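Local coordinates for 70 kDa protein (PDB 4B2N), which cleaves the polyisoprene of rubber latex oxidatively and processively, as a dioxygenase that carries two covalently bound c-type hemes, at residues 108-113 with 321-326; 112-117 with 185-190; 249-254 with 315-320; 102-107 with 175-180. All blocks are in the same frame, centred on the assembly; numbering follows the deposited sequence.

Contact 1 (108-113 with 321-326); sequences FQPMAL and NIFRDA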
loop_
_atom_site.group_PDB
_atom_site.type_symbol
_atom_site.label_atom_id
_atom_site.label_comp_id
_atom_site.label_asym_id
_atom_site.label_seq_id
_atom_site.Cartn_x
_atom_site.Cartn_y
_atom_site.Cartn_z
ATOM N N PHE A 108 -12.669 -4.263 6.613
ATOM C CA PHE A 108 -11.898 -3.423 7.569
ATOM C C PHE A 108 -12.766 -3.108 8.776
ATOM O O PHE A 108 -13.988 -2.919 8.672
ATOM C CB PHE A 108 -11.444 -2.172 6.802
ATOM C CG PHE A 108 -10.648 -1.163 7.609
ATOM C CD1 PHE A 108 -11.290 -0.272 8.519
ATOM C CD2 PHE A 108 -9.291 -1.067 7.465
ATOM C CE1 PHE A 108 -10.556 0.671 9.286
ATOM C CE2 PHE A 108 -8.569 -0.094 8.184
ATOM C CZ PHE A 108 -9.201 0.772 9.072
ATOM N N GLN A 109 -12.165 -3.192 9.952
ATOM C CA GLN A 109 -12.780 -2.827 11.230
ATOM C C GLN A 109 -13.788 -1.666 11.193
ATOM O O GLN A 109 -13.385 -0.571 10.954
ATOM C CB GLN A 109 -11.619 -2.467 12.204
ATOM C CG GLN A 109 -12.143 -2.122 13.600
ATOM C CD GLN A 109 -12.887 -3.253 14.200
ATOM O OE1 GLN A 109 -12.320 -4.369 14.388
ATOM N NE2 GLN A 109 -14.124 -3.003 14.597
ATOM N N PRO A 110 -15.084 -1.899 11.535
ATOM C CA PRO A 110 -16.020 -0.766 11.584
ATOM C C PRO A 110 -15.603 0.243 12.639
ATOM O O PRO A 110 -15.122 -0.159 13.714
ATOM C CB PRO A 110 -17.328 -1.420 12.031
ATOM C CG PRO A 110 -17.288 -2.780 11.394
ATOM C CD PRO A 110 -15.809 -3.189 11.504
ATOM N N MET A 111 -15.871 1.524 12.400
ATOM C CA MET A 111 -15.434 2.573 13.337
ATOM C C MET A 111 -16.581 3.287 14.016
ATOM O O MET A 111 -16.396 3.778 15.106
ATOM C CB MET A 111 -14.495 3.595 12.694
ATOM C CG MET A 111 -13.276 2.937 12.135
ATOM S SD MET A 111 -12.203 4.052 11.172
ATOM C CE MET A 111 -13.430 4.938 10.233
ATOM N N ALA A 112 -17.728 3.413 13.343
ATOM C CA ALA A 112 -18.837 4.284 13.812
ATOM C C ALA A 112 -20.179 3.722 13.383
ATOM O O ALA A 112 -20.296 3.057 12.335
ATOM C CB ALA A 112 -18.621 5.686 13.241
ATOM N N LEU A 113 -21.228 3.983 14.153
ATOM C CA LEU A 113 -22.579 3.753 13.719
ATOM C C LEU A 113 -22.858 4.665 12.542
ATOM O O LEU A 113 -22.310 5.804 12.435
ATOM C CB LEU A 113 -23.560 4.139 14.871
ATOM C CG LEU A 113 -23.332 3.366 16.167
ATOM C CD1 LEU A 113 -24.110 4.136 17.247
ATOM C CD2 LEU A 113 -23.870 1.941 16.108
ATOM N N ASN A 321 -10.096 -7.525 11.981
ATOM C CA ASN A 321 -11.401 -7.062 12.434
ATOM C C ASN A 321 -11.850 -7.827 13.680
ATOM O O ASN A 321 -11.843 -9.033 13.695
ATOM C CB ASN A 321 -12.387 -7.325 11.279
ATOM C CG ASN A 321 -13.807 -6.895 11.586
ATOM O OD1 ASN A 321 -14.312 -7.055 12.683
ATOM N ND2 ASN A 321 -14.440 -6.288 10.596
ATOM N N ILE A 322 -12.283 -7.109 14.717
ATOM C CA ILE A 322 -12.447 -7.673 16.034
ATOM C C ILE A 322 -13.750 -8.402 16.150
ATOM O O ILE A 322 -13.985 -9.182 17.109
ATOM C CB ILE A 322 -12.296 -6.538 17.099
ATOM C CG1 ILE A 322 -11.239 -6.952 18.059
ATOM C CG2 ILE A 322 -13.623 -5.988 17.638
ATOM C CD1 ILE A 322 -9.902 -7.006 17.346
ATOM N N PHE A 323 -14.608 -8.166 15.171
ATOM C CA PHE A 323 -15.921 -8.791 15.227
ATOM C C PHE A 323 -15.962 -10.201 14.612
ATOM O O PHE A 323 -16.932 -10.905 14.804
ATOM C CB PHE A 323 -16.944 -7.855 14.579
ATOM C CG PHE A 323 -17.104 -6.526 15.293
ATOM C CD1 PHE A 323 -17.375 -6.480 16.680
ATOM C CD2 PHE A 323 -17.037 -5.321 14.570
ATOM C CE1 PHE A 323 -17.553 -5.276 17.336
ATOM C CE2 PHE A 323 -17.247 -4.080 15.231
ATOM C CZ PHE A 323 -17.482 -4.068 16.614
ATOM N N ARG A 324 -14.931 -10.625 13.861
ATOM C CA ARG A 324 -14.974 -11.953 13.206
ATOM C C ARG A 324 -14.479 -12.991 14.163
ATOM O O ARG A 324 -13.726 -12.636 15.045
ATOM C CB ARG A 324 -14.011 -11.993 12.024
ATOM C CG ARG A 324 -14.386 -11.019 10.938
ATOM C CD ARG A 324 -13.917 -11.486 9.580
ATOM N NE ARG A 324 -14.788 -10.793 8.631
ATOM C CZ ARG A 324 -14.578 -9.581 8.182
ATOM N NH1 ARG A 324 -13.450 -8.881 8.512
ATOM N NH2 ARG A 324 -15.500 -9.066 7.375
ATOM N N ASP A 325 -14.868 -14.269 14.004
ATOM C CA ASP A 325 -14.211 -15.337 14.743
ATOM C C ASP A 325 -13.066 -15.953 13.886
ATOM O O ASP A 325 -12.856 -15.523 12.750
ATOM C CB ASP A 325 -15.209 -16.373 15.303
ATOM C CG ASP A 325 -15.829 -17.219 14.221
ATOM O OD1 ASP A 325 -15.597 -17.021 12.993
ATOM O OD2 ASP A 325 -16.558 -18.150 14.600
ATOM N N ALA A 326 -12.285 -16.884 14.439
ATOM C CA ALA A 326 -11.116 -17.434 13.718
ATOM C C ALA A 326 -11.559 -18.029 12.385
ATOM O O ALA A 326 -10.940 -17.798 11.376
ATOM C CB ALA A 326 -10.401 -18.507 14.563
#
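Gln109 and Asn321 bring the two backbones together, their CA atoms 4.6 Å apart, where the irregular run ahead of strand 112-113 passes the type I turn Asn321-Arg324 that follows helix 312-319. The one hydrogen bond between the segments goes from the backbone N of Ile322 to OE1 of Gln109; it is 2.8 Å long, opens to 161° at the hydrogen, and has its donor in the plane of the side-chain carbonyl. A bend at chi2 (60°) carries CD of Gln109 round to this place. The other end of the same amide is held as well: NE2 of Gln109 donates to Pro110 O at 3.1 Å, on a lone pair, which fixes the rotation of the group. Across from it Asn321 forms an Asx turn, OD1 of Asn321 accepting from Phe323 N at 2.7 Å while ND2 donates to Phe107 O, and the Ile322 N-H that meets Gln109 lies within this turn. The Phe323 ring lies beside the glutamine amide, with NE2 of Gln109 3.4 Å from CE2 of Phe323 and the two planes 60° apart. Pro110 comes to the edge of that ring, its CD 3.9 Å from CD2 of Phe323, and the same CD lies 3.5 Å from ND2 of Asn321. Phe108 turns away from these polar groups into a heme c pocket, where its ring meets that of Phe317.

Contact 2 (112-117 with 185-190); sequences ALATSY and GLIGAS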
loop_
_atom_site.group_PDB
_atom_site.type_symbol
_atom_site.label_atom_id
_atom_site.label_comp_id
_atom_site.label_asym_id
_atom_site.label_seq_id
_atom_site.Cartn_x
_atom_site.Cartn_y
_atom_site.Cartn_z
ATOM N N ALA A 112 -17.728 3.413 13.343
ATOM C CA ALA A 112 -18.837 4.284 13.812
ATOM C C ALA A 112 -20.179 3.722 13.383
ATOM O O ALA A 112 -20.296 3.057 12.335
ATOM C CB ALA A 112 -18.621 5.686 13.241
ATOM N N LEU A 113 -21.228 3.983 14.153
ATOM C CA LEU A 113 -22.579 3.753 13.719
ATOM C C LEU A 113 -22.858 4.665 12.542
ATOM O O LEU A 113 -22.310 5.804 12.435
ATOM C CB LEU A 113 -23.560 4.139 14.871
ATOM C CG LEU A 113 -23.332 3.366 16.167
ATOM C CD1 LEU A 113 -24.110 4.136 17.247
ATOM C CD2 LEU A 113 -23.870 1.941 16.108
ATOM N N ALA A 114 -23.697 4.187 11.637
ATOM C CA ALA A 114 -24.101 5.075 10.561
ATOM C C ALA A 114 -24.657 6.455 11.048
ATOM O O ALA A 114 -24.312 7.534 10.488
ATOM C CB ALA A 114 -25.068 4.337 9.668
ATOM N N THR A 115 -25.432 6.454 12.121
ATOM C CA THR A 115 -25.935 7.752 12.625
ATOM C C THR A 115 -24.845 8.649 13.189
ATOM O O THR A 115 -24.870 9.901 13.018
ATOM C CB THR A 115 -27.114 7.556 13.615
ATOM O OG1 THR A 115 -28.232 7.143 12.817
ATOM C CG2 THR A 115 -27.483 8.882 14.345
ATOM N N SER A 116 -23.825 8.048 13.781
ATOM C CA SER A 116 -22.725 8.834 14.235
ATOM C C SER A 116 -21.965 9.471 13.069
ATOM O O SER A 116 -21.494 10.637 13.184
ATOM C CB SER A 116 -21.724 7.955 14.959
ATOM O OG SER A 116 -22.252 7.447 16.184
ATOM N N TYR A 117 -21.798 8.700 11.988
ATOM C CA TYR A 117 -21.171 9.244 10.814
ATOM C C TYR A 117 -22.029 10.389 10.207
ATOM O O TYR A 117 -21.528 11.447 9.889
ATOM C CB TYR A 117 -20.891 8.162 9.730
ATOM C CG TYR A 117 -20.581 8.814 8.427
ATOM C CD1 TYR A 117 -19.261 9.212 8.116
ATOM C CD2 TYR A 117 -21.574 9.061 7.494
ATOM C CE1 TYR A 117 -18.975 9.854 6.929
ATOM C CE2 TYR A 117 -21.309 9.687 6.282
ATOM C CZ TYR A 117 -19.976 10.066 6.013
ATOM O OH TYR A 117 -19.647 10.650 4.847
ATOM N N GLY A 185 -24.916 -1.290 8.513
ATOM C CA GLY A 185 -25.284 -0.127 9.371
ATOM C C GLY A 185 -24.115 0.490 10.134
ATOM O O GLY A 185 -24.325 1.346 11.004
ATOM N N LEU A 186 -22.867 0.133 9.761
ATOM C CA LEU A 186 -21.659 0.605 10.449
ATOM C C LEU A 186 -20.730 1.111 9.376
ATOM O O LEU A 186 -20.615 0.480 8.328
ATOM C CB LEU A 186 -20.882 -0.556 11.129
ATOM C CG LEU A 186 -21.774 -1.360 12.078
ATOM C CD1 LEU A 186 -21.033 -2.574 12.669
ATOM C CD2 LEU A 186 -22.250 -0.424 13.207
ATOM N N ILE A 187 -20.002 2.173 9.695
ATOM C CA ILE A 187 -19.036 2.792 8.752
ATOM C C ILE A 187 -17.580 2.549 9.140
ATOM O O ILE A 187 -17.266 2.712 10.292
ATOM C CB ILE A 187 -19.267 4.337 8.756
ATOM C CG1 ILE A 187 -20.748 4.676 8.663
ATOM C CG2 ILE A 187 -18.519 5.037 7.648
ATOM C CD1 ILE A 187 -21.505 4.099 7.430
ATOM N N GLY A 188 -16.685 2.169 8.210
ATOM C CA GLY A 188 -15.254 2.135 8.505
ATOM C C GLY A 188 -14.577 2.564 7.276
ATOM O O GLY A 188 -15.244 2.992 6.330
ATOM N N ALA A 189 -13.266 2.533 7.324
ATOM C CA ALA A 189 -12.507 2.755 6.101
ATOM C C ALA A 189 -12.667 1.537 5.161
ATOM O O ALA A 189 -13.043 0.414 5.577
ATOM C CB ALA A 189 -11.033 2.948 6.461
ATOM N N SER A 190 -12.367 1.741 3.868
ATOM C CA SER A 190 -12.157 0.607 2.984
ATOM C C SER A 190 -10.724 0.613 2.492
ATOM O O SER A 190 -9.991 1.570 2.772
ATOM C CB SER A 190 -13.032 0.654 1.722
ATOM O OG SER A 190 -12.726 1.835 0.998
#
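Ala112 and Ile187 form an antiparallel hydrogen-bonded pair, joining strand 112-113 to strand 186-189, the middle strand of a small three-stranded sheet. Ile187 N reaches Ala112 O at 2.8 Å and is nearly straight at 172°, whereas the return bond from Ala112 N to Ile187 O is longer, 3.2 Å, and more bent. Because Met111 N also donates to Ile187 O, Met111 and Ala112 both face Ile187 in a classic beta bulge. A third bond, Ala114 N to Gly185 O at 3.0 Å, uses the first N-H of helix 114-118, just past its N-cap residue Leu113; Gly185, whose positive phi (+71°) suits glycine, offers its O to this N-H. One CA-H...O contact, Leu186 CA to Ala112 O at 3.4 Å, adds to the load on that carbonyl. The apolar contacts divide between two sides. Ile187, its CG1 beside the backbone N (chi1 -46°), sets CG1 3.6 Å from CB of Tyr117, and its CD1 lies 4.2 Å from CB of Ala114, so the helix packs over this residue. Leu113 and Leu186, a non-hydrogen-bonded pair with diverging side chains, meet only through their CD2 methyls, 4.1 Å apart. Backbone polarity is thus spent within the strand pair and on the first helical turn, leaving aliphatic carbon to join helix 114-118 to the sheet.

Contact 3 (249-254 with 315-320); sequences SDAIGL and MAFGVA. With HEC (heme c), chain C.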
loop_
_atom_site.group_PDB
_atom_site.type_symbol
_atom_site.label_atom_id
_atom_site.label_comp_id
_atom_site.label_asym_id
_atom_site.label_seq_id
_atom_site.Cartn_x
_atom_site.Cartn_y
_atom_site.Cartn_z
ATOM N N SER A 249 0.633 6.246 6.050
ATOM C CA SER A 249 0.095 5.893 7.373
ATOM C C SER A 249 0.944 4.790 8.012
ATOM O O SER A 249 1.804 4.178 7.337
ATOM C CB SER A 249 -1.356 5.383 7.230
ATOM O OG SER A 249 -1.413 4.073 6.650
ATOM N N ASP A 250 0.578 4.423 9.245
ATOM C CA ASP A 250 1.224 3.289 9.920
ATOM C C ASP A 250 0.503 1.961 9.590
ATOM O O ASP A 250 0.479 1.047 10.424
ATOM C CB ASP A 250 1.319 3.518 11.425
ATOM C CG ASP A 250 -0.024 3.611 12.071
ATOM O OD1 ASP A 250 -1.002 3.344 11.349
ATOM O OD2 ASP A 250 -0.146 3.894 13.305
ATOM N N ALA A 251 -0.076 1.870 8.384
ATOM C CA ALA A 251 -0.835 0.663 7.991
ATOM C C ALA A 251 0.044 -0.585 8.271
ATOM O O ALA A 251 -0.409 -1.567 8.876
ATOM C CB ALA A 251 -1.307 0.732 6.494
ATOM N N ILE A 252 1.278 -0.589 7.758
ATOM C CA ILE A 252 2.115 -1.759 7.897
ATOM C C ILE A 252 2.451 -2.155 9.367
ATOM O O ILE A 252 2.761 -3.323 9.606
ATOM C CB ILE A 252 3.429 -1.596 7.047
ATOM C CG1 ILE A 252 4.048 -2.949 6.691
ATOM C CG2 ILE A 252 4.420 -0.744 7.770
ATOM C CD1 ILE A 252 3.102 -3.834 5.922
ATOM N N GLY A 253 2.266 -1.197 10.315
ATOM C CA GLY A 253 2.418 -1.425 11.791
ATOM C C GLY A 253 1.482 -2.540 12.200
ATOM O O GLY A 253 1.702 -3.206 13.232
ATOM N N LEU A 254 0.460 -2.812 11.366
ATOM C CA LEU A 254 -0.505 -3.875 11.737
ATOM C C LEU A 254 0.220 -5.198 11.795
ATOM O O LEU A 254 -0.076 -6.006 12.630
ATOM C CB LEU A 254 -1.591 -4.082 10.689
ATOM C CG LEU A 254 -3.004 -4.597 11.099
ATOM C CD1 LEU A 254 -3.776 -5.247 9.927
ATOM C CD2 LEU A 254 -3.216 -5.354 12.385
ATOM N N MET A 315 -4.922 -9.918 3.142
ATOM C CA MET A 315 -5.987 -10.135 4.133
ATOM C C MET A 315 -5.873 -9.460 5.479
ATOM O O MET A 315 -6.879 -9.405 6.211
ATOM C CB MET A 315 -6.187 -11.631 4.360
ATOM C CG MET A 315 -6.895 -12.373 3.232
ATOM S SD MET A 315 -6.631 -14.172 3.368
ATOM C CE MET A 315 -7.768 -14.519 4.664
ATOM N N ALA A 316 -4.711 -8.860 5.787
ATOM C CA ALA A 316 -4.450 -8.337 7.135
ATOM C C ALA A 316 -5.645 -7.528 7.726
ATOM O O ALA A 316 -6.103 -7.796 8.858
ATOM C CB ALA A 316 -3.207 -7.470 7.110
ATOM N N PHE A 317 -6.161 -6.542 6.978
ATOM C CA PHE A 317 -7.198 -5.670 7.620
ATOM C C PHE A 317 -8.508 -6.397 7.815
ATOM O O PHE A 317 -9.354 -6.012 8.665
ATOM C CB PHE A 317 -7.408 -4.399 6.797
ATOM C CG PHE A 317 -6.370 -3.349 7.070
ATOM C CD1 PHE A 317 -6.351 -2.667 8.281
ATOM C CD2 PHE A 317 -5.391 -3.072 6.119
ATOM C CE1 PHE A 317 -5.366 -1.667 8.520
ATOM C CE2 PHE A 317 -4.433 -2.087 6.337
ATOM C CZ PHE A 317 -4.410 -1.397 7.540
ATOM N N GLY A 318 -8.716 -7.441 7.033
ATOM C CA GLY A 318 -9.967 -8.199 7.230
ATOM C C GLY A 318 -9.862 -9.136 8.407
ATOM O O GLY A 318 -10.809 -9.370 9.135
ATOM N N VAL A 319 -8.684 -9.716 8.570
ATOM C CA VAL A 319 -8.372 -10.616 9.698
ATOM C C VAL A 319 -8.400 -9.765 10.944
ATOM O O VAL A 319 -8.910 -10.200 11.989
ATOM C CB VAL A 319 -6.939 -11.248 9.551
ATOM C CG1 VAL A 319 -6.537 -11.950 10.847
ATOM C CG2 VAL A 319 -6.901 -12.194 8.369
ATOM N N ALA A 320 -7.851 -8.545 10.873
ATOM C CA ALA A 320 -7.706 -7.795 12.136
ATOM C C ALA A 320 -8.999 -7.217 12.619
ATOM O O ALA A 320 -9.031 -6.621 13.644
ATOM C CB ALA A 320 -6.647 -6.684 12.042
HETATM FE FE HEC C . -2.948 -2.109 1.589
HETATM C CHA HEC C . 0.349 -2.855 0.724
HETATM C CHB HEC C . -4.082 -4.772 -0.407
HETATM C CHC HEC C . -6.194 -1.899 2.942
HETATM C CHD HEC C . -2.003 0.789 3.013
HETATM N NA HEC C . -2.125 -3.485 0.485
HETATM C C1A HEC C . -0.755 -3.558 0.091
HETATM C C2A HEC C . -0.515 -4.499 -0.993
HETATM C C3A HEC C . -1.768 -5.082 -1.341
HETATM C C4A HEC C . -2.724 -4.423 -0.441
HETATM C CMA HEC C . -2.044 -6.076 -2.451
HETATM C CAA HEC C . 0.820 -4.859 -1.693
HETATM C CBA HEC C . 1.089 -3.736 -2.696
HETATM C CGA HEC C . 2.460 -3.848 -3.339
HETATM O O1A HEC C . 3.512 -4.091 -2.653
HETATM O O2A HEC C . 2.459 -3.599 -4.548
HETATM N NB HEC C . -4.678 -3.183 1.388
HETATM C C1B HEC C . -4.999 -4.133 0.502
HETATM C C2B HEC C . -6.361 -4.640 0.573
HETATM C C3B HEC C . -6.965 -3.824 1.553
HETATM C C4B HEC C . -5.890 -2.920 1.946
HETATM C CMB HEC C . -6.835 -5.757 -0.267
HETATM C CAB HEC C . -8.353 -3.880 2.136
HETATM C CBB HEC C . -8.659 -5.080 2.832
HETATM N NC HEC C . -3.988 -0.857 2.720
HETATM C C1C HEC C . -5.265 -0.839 3.251
HETATM C C2C HEC C . -5.568 0.390 4.029
HETATM C C3C HEC C . -4.294 1.141 4.051
HETATM C C4C HEC C . -3.363 0.345 3.255
HETATM C CMC HEC C . -6.911 0.660 4.698
HETATM C CAC HEC C . -3.978 2.438 4.731
HETATM C CBC HEC C . -4.489 2.639 6.017
HETATM N ND HEC C . -1.131 -1.223 1.833
HETATM C C1D HEC C . -0.952 -0.052 2.443
HETATM C C2D HEC C . 0.408 0.381 2.467
HETATM C C3D HEC C . 1.088 -0.691 1.811
HETATM C C4D HEC C . 0.042 -1.650 1.476
HETATM C CMD HEC C . 1.038 1.612 3.011
HETATM C CAD HEC C . 2.569 -0.788 1.686
HETATM C CBD HEC C . 2.911 -1.310 3.136
HETATM C CGD HEC C . 4.411 -1.378 3.304
HETATM O O1D HEC C . 5.022 -0.496 3.959
HETATM O O2D HEC C . 5.002 -2.311 2.665
#
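CD1 of Leu254 and the heme methyl CMC lie over opposite faces of the Phe317 ring. From helix 253-261, CD1 of Leu254 makes a CH-pi contact, 4.2 Å from the Phe317 ring centroid and 18° off its normal, though displaced toward the rim. CMC of heme c #1 is also set toward the rim, and C1C approaches the CD2/CE2 side, 3.4 Å from CE2 of Phe317. CB of Ala251 reaches the ring edge in plane, 3.9 Å from CZ of Phe317, and is itself 3.6 Å from the heme atom CHD. Chi1 (-151°) sets CG of Leu254 anti to the backbone N; from there its methyls part over the end of helix 312-319, CD1 lying 3.6 Å from CB of Ala316 and CD2 3.7 Å from CB of Ala320, just past the helix. Ser249 OG, which accepts from Ala251 N in an ST turn, lies near the heme's CBC. Carbon meets carbon between the side chains of the two segments, with no hydrogen bond across, consistent with an apolar wall for this part of the heme pocket.

Contact 4 (102-107 with 175-180); sequences LEERQF and QGKDDN
Arg105 and Gln106 share the carbonyl of Lys177: its O accepts from NH1 of Arg105 at 2.9 Å and from Gln106 N at 3.0 Å, from opposite faces of its plane. The same guanidinium grips Asp179 end-on in a salt bridge, NH1 and NH2 of Arg105 lying 3.1 and 2.8 Å from OD1 of Asp179, the carboxylate almost perpendicular (88°). Lys177 N donates to Glu104 O, completing a single backbone bridge, Arg105 with Lys177, between the end of helix 88-104 and the loop joining strands 173-174 and 186-189. The Glu104 and Lys177 side chains lie side by side, NZ of Lys177 in a salt bridge 2.9 Å from OE1 of Glu104, and a water links NZ to OE2. Gly176, with no CB to strike Glu104 O, brings CA to 3.0 Å from that oxygen. Further out, NE of Arg105 pairs with Glu335, and CE1 of Phe107 lies over one guanidinium face, toward its rim. Asp179 also serves Arg324, so charge probably balances across the network rather than in one pair.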
loop_
_atom_site.group_PDB
_atom_site.type_symbol
_atom_site.label_atom_id
_atom_site.label_comp_id
_atom_site.label_asym_id
_atom_site.label_seq_id
_atom_site.Cartn_x
_atom_site.Cartn_y
_atom_site.Cartn_z
ATOM N N LEU A 102 -14.438 -5.164 -3.232
ATOM C CA LEU A 102 -13.813 -3.890 -2.809
ATOM C C LEU A 102 -14.890 -2.790 -2.607
ATOM O O LEU A 102 -14.719 -1.874 -1.785
ATOM C CB LEU A 102 -12.668 -3.461 -3.752
ATOM C CG LEU A 102 -11.436 -4.341 -3.746
ATOM C CD1 LEU A 102 -10.376 -3.936 -4.792
ATOM C CD2 LEU A 102 -10.877 -4.334 -2.335
ATOM N N GLU A 103 -15.965 -2.888 -3.407
ATOM C CA GLU A 103 -16.966 -1.845 -3.440
ATOM C C GLU A 103 -17.988 -2.066 -2.316
ATOM O O GLU A 103 -18.510 -1.078 -1.744
ATOM C CB GLU A 103 -17.686 -1.843 -4.798
ATOM C CG GLU A 103 -16.886 -1.157 -5.921
ATOM C CD GLU A 103 -17.622 -1.208 -7.233
ATOM O OE1 GLU A 103 -18.886 -1.410 -7.199
ATOM O OE2 GLU A 103 -16.937 -1.064 -8.300
ATOM N N GLU A 104 -18.311 -3.331 -2.020
ATOM C CA GLU A 104 -19.411 -3.593 -1.121
ATOM C C GLU A 104 -19.208 -4.435 0.107
ATOM O O GLU A 104 -20.184 -4.656 0.884
ATOM C CB GLU A 104 -20.697 -4.076 -1.780
ATOM C CG GLU A 104 -20.664 -4.876 -3.022
ATOM C CD GLU A 104 -22.086 -5.268 -3.467
ATOM O OE1 GLU A 104 -22.690 -6.224 -2.918
ATOM O OE2 GLU A 104 -22.543 -4.623 -4.405
ATOM N N ARG A 105 -17.999 -4.936 0.318
ATOM C CA ARG A 105 -17.849 -5.822 1.506
ATOM C C ARG A 105 -17.189 -5.060 2.637
ATOM O O ARG A 105 -16.154 -4.429 2.436
ATOM C CB ARG A 105 -17.029 -7.082 1.098
ATOM C CG ARG A 105 -17.928 -8.039 0.335
ATOM C CD ARG A 105 -18.751 -8.870 1.343
ATOM N NE ARG A 105 -17.908 -9.890 1.996
ATOM C CZ ARG A 105 -17.693 -10.020 3.299
ATOM N NH1 ARG A 105 -18.251 -9.176 4.168
ATOM N NH2 ARG A 105 -16.920 -11.007 3.773
ATOM N N GLN A 106 -17.754 -5.137 3.838
ATOM C CA GLN A 106 -17.076 -4.543 4.994
ATOM C C GLN A 106 -16.045 -5.527 5.593
ATOM O O GLN A 106 -16.367 -6.398 6.396
ATOM C CB GLN A 106 -18.056 -4.104 6.063
ATOM C CG GLN A 106 -17.335 -3.223 7.114
ATOM C CD GLN A 106 -18.285 -2.262 7.756
ATOM O OE1 GLN A 106 -18.103 -1.019 7.704
ATOM N NE2 GLN A 106 -19.328 -2.807 8.325
ATOM N N PHE A 107 -14.816 -5.390 5.169
ATOM C CA PHE A 107 -13.712 -6.203 5.644
ATOM C C PHE A 107 -13.056 -5.518 6.839
ATOM O O PHE A 107 -12.897 -6.129 7.907
ATOM C CB PHE A 107 -12.663 -6.287 4.531
ATOM C CG PHE A 107 -13.112 -7.122 3.367
ATOM C CD1 PHE A 107 -13.515 -8.469 3.565
ATOM C CD2 PHE A 107 -13.163 -6.577 2.093
ATOM C CE1 PHE A 107 -13.986 -9.258 2.505
ATOM C CE2 PHE A 107 -13.593 -7.377 1.005
ATOM C CZ PHE A 107 -14.017 -8.704 1.238
ATOM N N GLN A 175 -19.924 1.375 4.197
ATOM C CA GLN A 175 -20.795 0.607 5.044
ATOM C C GLN A 175 -20.729 -0.884 4.605
ATOM O O GLN A 175 -20.274 -1.732 5.377
ATOM C CB GLN A 175 -22.256 1.111 4.999
ATOM C CG GLN A 175 -23.238 0.129 5.642
ATOM C CD GLN A 175 -24.714 0.315 5.293
ATOM O OE1 GLN A 175 -25.553 -0.132 6.050
ATOM N NE2 GLN A 175 -25.017 0.931 4.142
ATOM N N GLY A 176 -21.181 -1.163 3.370
ATOM C CA GLY A 176 -21.027 -2.441 2.796
ATOM C C GLY A 176 -21.826 -3.525 3.474
ATOM O O GLY A 176 -22.708 -3.236 4.286
ATOM N N LYS A 177 -21.461 -4.763 3.185
ATOM C CA LYS A 177 -22.204 -5.949 3.681
ATOM C C LYS A 177 -21.301 -6.824 4.519
ATOM O O LYS A 177 -20.107 -6.964 4.202
ATOM C CB LYS A 177 -22.728 -6.737 2.511
ATOM C CG LYS A 177 -23.668 -5.929 1.646
ATOM C CD LYS A 177 -24.023 -6.709 0.402
ATOM C CE LYS A 177 -25.338 -6.265 -0.198
ATOM N NZ LYS A 177 -25.244 -6.611 -1.641
ATOM N N ASP A 178 -21.873 -7.387 5.575
ATOM C CA ASP A 178 -21.132 -8.231 6.522
ATOM C C ASP A 178 -20.959 -9.659 5.928
ATOM O O ASP A 178 -21.312 -9.898 4.790
ATOM C CB ASP A 178 -21.826 -8.238 7.884
ATOM C CG ASP A 178 -23.247 -8.840 7.838
ATOM O OD1 ASP A 178 -23.625 -9.622 6.942
ATOM O OD2 ASP A 178 -23.980 -8.583 8.783
ATOM N N ASP A 179 -20.467 -10.600 6.731
ATOM C CA ASP A 179 -20.131 -11.880 6.158
ATOM C C ASP A 179 -21.435 -12.693 5.900
ATOM O O ASP A 179 -21.410 -13.677 5.208
ATOM C CB ASP A 179 -19.127 -12.658 7.042
ATOM C CG ASP A 179 -17.784 -11.906 7.264
ATOM O OD1 ASP A 179 -17.492 -10.939 6.542
ATOM O OD2 ASP A 179 -17.012 -12.315 8.188
ATOM N N ASN A 180 -22.535 -12.306 6.522
ATOM C CA ASN A 180 -23.849 -12.891 6.233
ATOM C C ASN A 180 -24.604 -12.217 5.071
ATOM O O ASN A 180 -25.827 -12.422 4.925
ATOM C CB ASN A 180 -24.727 -12.797 7.449
ATOM C CG ASN A 180 -24.320 -13.748 8.524
ATOM O OD1 ASN A 180 -23.557 -13.400 9.400
ATOM N ND2 ASN A 180 -24.879 -14.932 8.508
HETATM O O HOH W 1 -25.609 -4.119 -3.616
#

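In the fold
Contact 3 lies deepest, about 10 Å from the chain centre, and is apolar against the heme; the others, centred 20 to 23 Å out, rely on hydrogen bonds or charge. Contact 1, though mostly buried, is polar, whereas contact 4, partly buried, sets its salt bridges between a helix end and a loop nearer the surface. Contacts 1 and 2 share strand 112-113. Arg324 ties three contacts together, reaching Asp179 and Phe107 O of contact 4 and Gly318 O of contact 3. Contact 4 joins contact 2 through OE1 of Gln175 and Gly185 N. Along the chain, contact 3 is nested inside the loop closed by contact 1, while contacts 2 and 3 do not touch.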